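Local coordinates for SAG family member (Sag19) (PDB 6ZZB), which is a surface antigen of the apicomplexan parasite Eimeria tenella whose precise function is unknown, built on a fold related to the CAP proteins, at residues I57-R61 and F182-S188; D67-T71 and E224-A228. The contacts are given in a common frame with arbitrary orientation. Numbering follows the deposited sequence.

Contact 1: I57-R61 and F182-S188; sequences INKLR and FLLSEKS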
loop_
_atom_site.group_PDB
_atom_site.type_symbol
_atom_site.label_atom_id
_atom_site.label_comp_id
_atom_site.label_asym_id
_atom_site.label_seq_id
_atom_site.Cartn_x
_atom_site.Cartn_y
_atom_site.Cartn_z
ATOM N N ILE A 57 9.414 -5.756 3.407
ATOM C CA ILE A 57 9.066 -5.606 1.975
ATOM C C ILE A 57 10.136 -6.303 1.139
ATOM O O ILE A 57 9.811 -7.070 0.214
ATOM C CB ILE A 57 8.882 -4.127 1.596
ATOM C CG1 ILE A 57 7.639 -3.557 2.295
ATOM C CG2 ILE A 57 8.802 -3.986 0.098
ATOM C CD1 ILE A 57 7.491 -2.059 2.205
ATOM N N ASN A 58 11.407 -6.038 1.434
ATOM C CA ASN A 58 12.496 -6.598 0.600
ATOM C C ASN A 58 12.668 -8.103 0.856
ATOM O O ASN A 58 13.045 -8.777 -0.135
ATOM C CB ASN A 58 13.776 -5.802 0.811
ATOM C CG ASN A 58 13.760 -4.521 0.021
ATOM O OD1 ASN A 58 13.175 -4.436 -1.056
ATOM N ND2 ASN A 58 14.445 -3.498 0.517
ATOM N N LYS A 59 12.340 -8.588 2.048
ATOM C CA LYS A 59 12.338 -10.051 2.332
ATOM C C LYS A 59 11.296 -10.705 1.417
ATOM O O LYS A 59 11.614 -11.673 0.686
ATOM C CB LYS A 59 12.061 -10.324 3.804
ATOM C CG LYS A 59 11.968 -11.803 4.147
ATOM C CD LYS A 59 12.194 -12.089 5.605
ATOM C CE LYS A 59 11.700 -13.462 6.011
ATOM N NZ LYS A 59 10.244 -13.436 6.286
ATOM N N LEU A 60 10.095 -10.145 1.357
ATOM C CA LEU A 60 9.003 -10.728 0.533
ATOM C C LEU A 60 9.355 -10.677 -0.960
ATOM O O LEU A 60 8.965 -11.603 -1.695
ATOM C CB LEU A 60 7.684 -10.012 0.844
ATOM C CG LEU A 60 7.159 -10.229 2.257
ATOM C CD1 LEU A 60 6.005 -9.300 2.570
ATOM C CD2 LEU A 60 6.701 -11.665 2.460
ATOM N N ARG A 61 10.060 -9.654 -1.448
ATOM C CA ARG A 61 10.407 -9.550 -2.883
ATOM C C ARG A 61 11.542 -10.518 -3.239
ATOM O O ARG A 61 11.692 -10.812 -4.433
ATOM C CB ARG A 61 10.766 -8.112 -3.249
ATOM C CG ARG A 61 9.586 -7.167 -3.130
ATOM C CD ARG A 61 10.045 -5.741 -3.416
ATOM N NE ARG A 61 10.572 -5.486 -4.743
ATOM C CZ ARG A 61 9.879 -5.178 -5.823
ATOM N NH1 ARG A 61 8.555 -5.076 -5.781
ATOM N NH2 ARG A 61 10.479 -4.934 -6.977
ATOM N N PHE A 182 1.261 -4.337 -5.368
ATOM C CA PHE A 182 2.252 -3.242 -5.204
ATOM C C PHE A 182 3.536 -3.804 -4.620
ATOM O O PHE A 182 4.630 -3.458 -5.083
ATOM C CB PHE A 182 1.711 -2.138 -4.302
ATOM C CG PHE A 182 0.755 -1.224 -4.984
ATOM C CD1 PHE A 182 1.223 -0.112 -5.669
ATOM C CD2 PHE A 182 -0.603 -1.478 -4.978
ATOM C CE1 PHE A 182 0.342 0.740 -6.300
ATOM C CE2 PHE A 182 -1.483 -0.633 -5.635
ATOM C CZ PHE A 182 -1.002 0.460 -6.332
ATOM N N LEU A 183 3.440 -4.656 -3.620
ATOM C CA LEU A 183 4.624 -5.215 -2.943
ATOM C C LEU A 183 5.509 -5.944 -3.954
ATOM O O LEU A 183 6.743 -5.900 -3.808
ATOM C CB LEU A 183 4.226 -6.191 -1.839
ATOM C CG LEU A 183 3.692 -5.553 -0.567
ATOM C CD1 LEU A 183 2.970 -6.570 0.288
ATOM C CD2 LEU A 183 4.828 -4.918 0.222
ATOM N N LEU A 184 4.896 -6.674 -4.864
ATOM C CA LEU A 184 5.620 -7.578 -5.799
ATOM C C LEU A 184 5.691 -6.986 -7.197
ATOM O O LEU A 184 5.992 -7.760 -8.157
ATOM C CB LEU A 184 4.909 -8.931 -5.823
ATOM C CG LEU A 184 4.911 -9.671 -4.501
ATOM C CD1 LEU A 184 4.304 -11.050 -4.701
ATOM C CD2 LEU A 184 6.295 -9.815 -3.907
ATOM N N SER A 185 5.449 -5.703 -7.365
ATOM C CA SER A 185 5.458 -5.054 -8.697
ATOM C C SER A 185 6.908 -4.911 -9.200
ATOM O O SER A 185 7.765 -4.415 -8.460
ATOM C CB SER A 185 4.798 -3.718 -8.620
ATOM O OG SER A 185 4.927 -3.025 -9.855
ATOM N N GLU A 186 7.150 -5.342 -10.437
ATOM C CA GLU A 186 8.382 -5.010 -11.195
ATOM C C GLU A 186 8.451 -3.502 -11.443
ATOM O O GLU A 186 9.538 -3.007 -11.590
ATOM C CB GLU A 186 8.398 -5.780 -12.522
ATOM C CG GLU A 186 8.978 -7.167 -12.395
ATOM C CD GLU A 186 10.476 -7.239 -12.627
ATOM O OE1 GLU A 186 11.137 -6.167 -12.666
ATOM O OE2 GLU A 186 10.981 -8.365 -12.785
ATOM N N LYS A 187 7.334 -2.778 -11.427
ATOM C CA LYS A 187 7.367 -1.291 -11.570
ATOM C C LYS A 187 7.839 -0.641 -10.259
ATOM O O LYS A 187 8.230 0.526 -10.330
ATOM C CB LYS A 187 6.014 -0.668 -11.902
ATOM C CG LYS A 187 5.423 -1.019 -13.251
ATOM C CD LYS A 187 4.045 -0.446 -13.421
ATOM C CE LYS A 187 4.111 1.049 -13.586
ATOM N NZ LYS A 187 2.872 1.609 -14.162
ATOM N N SER A 188 7.759 -1.323 -9.116
ATOM C CA SER A 188 8.186 -0.756 -7.800
ATOM C C SER A 188 9.731 -0.728 -7.760
ATOM O O SER A 188 10.364 -1.798 -7.906
ATOM C CB SER A 188 7.577 -1.523 -6.631
ATOM O OG SER A 188 6.133 -1.416 -6.637
#

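Contact 2: D67-T71 and E224-A228; sequences DLLGT and ELYNA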
loop_
_atom_site.group_PDB
_atom_site.type_symbol
_atom_site.label_atom_id
_atom_site.label_comp_id
_atom_site.label_asym_id
_atom_site.label_seq_id
_atom_site.Cartn_x
_atom_site.Cartn_y
_atom_site.Cartn_z
ATOM N N ASP A 67 15.609 -14.521 -8.165
ATOM C CA ASP A 67 16.179 -13.176 -8.456
ATOM C C ASP A 67 15.281 -12.400 -9.430
ATOM O O ASP A 67 15.824 -11.630 -10.238
ATOM C CB ASP A 67 17.590 -13.294 -9.042
ATOM N N LEU A 68 13.959 -12.553 -9.337
ATOM C CA LEU A 68 12.998 -12.003 -10.326
ATOM C C LEU A 68 12.610 -10.570 -9.964
ATOM O O LEU A 68 12.117 -9.890 -10.842
ATOM C CB LEU A 68 11.743 -12.873 -10.383
ATOM C CG LEU A 68 11.959 -14.295 -10.911
ATOM C CD1 LEU A 68 10.741 -15.152 -10.611
ATOM C CD2 LEU A 68 12.275 -14.296 -12.397
ATOM N N LEU A 69 12.782 -10.154 -8.711
ATOM C CA LEU A 69 12.412 -8.774 -8.288
ATOM C C LEU A 69 13.619 -8.067 -7.684
ATOM O O LEU A 69 14.274 -8.659 -6.837
ATOM C CB LEU A 69 11.265 -8.804 -7.272
ATOM C CG LEU A 69 9.926 -9.291 -7.823
ATOM C CD1 LEU A 69 8.911 -9.424 -6.705
ATOM C CD2 LEU A 69 9.406 -8.363 -8.890
ATOM N N GLY A 70 13.795 -6.811 -8.077
ATOM C CA GLY A 70 14.764 -5.889 -7.462
ATOM C C GLY A 70 14.363 -5.538 -6.045
ATOM O O GLY A 70 13.151 -5.601 -5.732
ATOM N N THR A 71 15.333 -5.209 -5.191
ATOM C CA THR A 71 15.070 -4.614 -3.858
ATOM C C THR A 71 14.609 -3.170 -4.068
ATOM O O THR A 71 14.896 -2.550 -5.086
ATOM C CB THR A 71 16.289 -4.644 -2.921
ATOM O OG1 THR A 71 17.282 -3.916 -3.638
ATOM C CG2 THR A 71 16.716 -6.050 -2.540
ATOM N N GLU A 224 6.249 -15.735 -15.363
ATOM C CA GLU A 224 7.419 -16.320 -14.692
ATOM C C GLU A 224 7.293 -15.997 -13.202
ATOM O O GLU A 224 7.458 -16.885 -12.355
ATOM C CB GLU A 224 8.697 -15.762 -15.319
ATOM C CG GLU A 224 9.955 -16.371 -14.750
ATOM C CD GLU A 224 11.238 -15.796 -15.329
ATOM O OE1 GLU A 224 11.187 -14.695 -15.928
ATOM O OE2 GLU A 224 12.276 -16.443 -15.167
ATOM N N LEU A 225 7.026 -14.722 -12.883
ATOM C CA LEU A 225 6.913 -14.335 -11.458
ATOM C C LEU A 225 5.689 -15.041 -10.840
ATOM O O LEU A 225 5.817 -15.585 -9.735
ATOM C CB LEU A 225 6.815 -12.812 -11.322
ATOM C CG LEU A 225 6.578 -12.340 -9.889
ATOM C CD1 LEU A 225 7.690 -12.811 -8.973
ATOM C CD2 LEU A 225 6.439 -10.831 -9.829
ATOM N N TYR A 226 4.549 -15.067 -11.527
ATOM C CA TYR A 226 3.313 -15.664 -10.963
ATOM C C TYR A 226 3.552 -17.154 -10.686
ATOM O O TYR A 226 3.181 -17.632 -9.608
ATOM C CB TYR A 226 2.094 -15.387 -11.836
ATOM C CG TYR A 226 0.804 -15.436 -11.051
ATOM C CD1 TYR A 226 0.553 -14.549 -10.012
ATOM C CD2 TYR A 226 -0.150 -16.390 -11.312
ATOM C CE1 TYR A 226 -0.620 -14.609 -9.270
ATOM C CE2 TYR A 226 -1.332 -16.458 -10.601
ATOM C CZ TYR A 226 -1.574 -15.566 -9.569
ATOM O OH TYR A 226 -2.728 -15.615 -8.836
ATOM N N ASN A 227 4.205 -17.850 -11.619
ATOM C CA ASN A 227 4.541 -19.284 -11.435
ATOM C C ASN A 227 5.445 -19.442 -10.215
ATOM O O ASN A 227 5.219 -20.388 -9.445
ATOM C CB ASN A 227 5.188 -19.894 -12.681
ATOM C CG ASN A 227 4.226 -20.029 -13.844
ATOM O OD1 ASN A 227 4.645 -20.071 -15.001
ATOM N ND2 ASN A 227 2.933 -20.084 -13.564
ATOM N N ALA A 228 6.406 -18.532 -10.014
ATOM C CA ALA A 228 7.343 -18.608 -8.871
ATOM C C ALA A 228 6.581 -18.407 -7.556
ATOM O O ALA A 228 6.934 -19.032 -6.556
ATOM C CB ALA A 228 8.467 -17.606 -9.026
#

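Contact 1: I57-R61 and F182-S188
Start with Arg-61, the last residue of helix 50-61, which buries about 102 Å² here. Its guanidinium reaches across to the end of helix 175-183 and the turn that follows, meeting backbone carbonyls near its own plane: Arg-61 NH1 donates to Leu-183 O at 2.8 Å and to Ser-185 O at 2.9 Å, and Arg-61 NH2 adds a 3.1 Å bond to the same Ser-185 O. Leu-184 is the first residue to leave helical geometry, so Leu-183 O is a carbonyl at the helix terminus; Ser-185 O belongs to the turn, where it also accepts from Ser-188 N. Leu-183, with 83 Å² covered, also works apolarly: its CD2 sits 3.7 Å from Ile-57 CG1. Leu-184 then lays its CD2 3.9 Å from Leu-60 O, and its side chain also touches Tyr-146 of helix 138-155. Ser-185 OG accepts from Lys-187 N at 2.9 Å. The arrangement is the C-terminal end of helix 175-183 bound by a buried arginine, running into an ST turn at Ser-185 that leads to strand 190-196.

Contact 2: D67-T71 and E224-A228
Leu-68 is the bump in this contact. Its CA-to-CB bond points at helix 223-231, and the forked end of the side chain settles on the helix surface between Glu-224, Leu-225 and Ala-228. Leu-68 CD1 drops into the shallow hollow between positions i and i+3, lying 4.0 Å from Leu-225 CA and 3.7 Å from Ala-228 CB; the small alanine keeps that hollow open. The other methyl, Leu-68 CD2, rests 3.5 Å from Glu-224 CD, so the extended glutamate forms one wall. Leu-225 is the answering bump: it projects back at the loop, its CD1 4.2 Å from Leu-68 CD1 and its CD2 4.0 Å from Leu-69 CD2, and so occupies the notch between two consecutive leucines. Leu-69 also packs on Leu-184, which carries the apolar patch inward, and neighbours Arg-61 of helix 50-61. About 222 Å² is buried in all. With no hydrogen bond across it and an open edge at Leu-68 and Glu-224, this is largely apolar van der Waals packing, tying loop to helix by fit rather than by directional polar bonds.

In the fold
From the N terminus the chain enters helix 50-61, passes a short unmodelled gap and runs through the loop 67-71 into strand 73-74. Contact 1 closes a loop of 120 residues when the end of helix 175-183 returns to 57-61; contact 2 closes one of 152 residues when helix 223-231 reaches 67-71. Their segments alternate, so the two closures cross. The centres lie about 9 Å apart and the contacts touch: Arg-61 NE hydrogen-bonds Gly-70 O, and Asn-58 OD1 packs on Thr-71. The loop 67-71 thus bridges both, one contact buried and the other at the surface, linking helix 50-61 to the C-terminal helix.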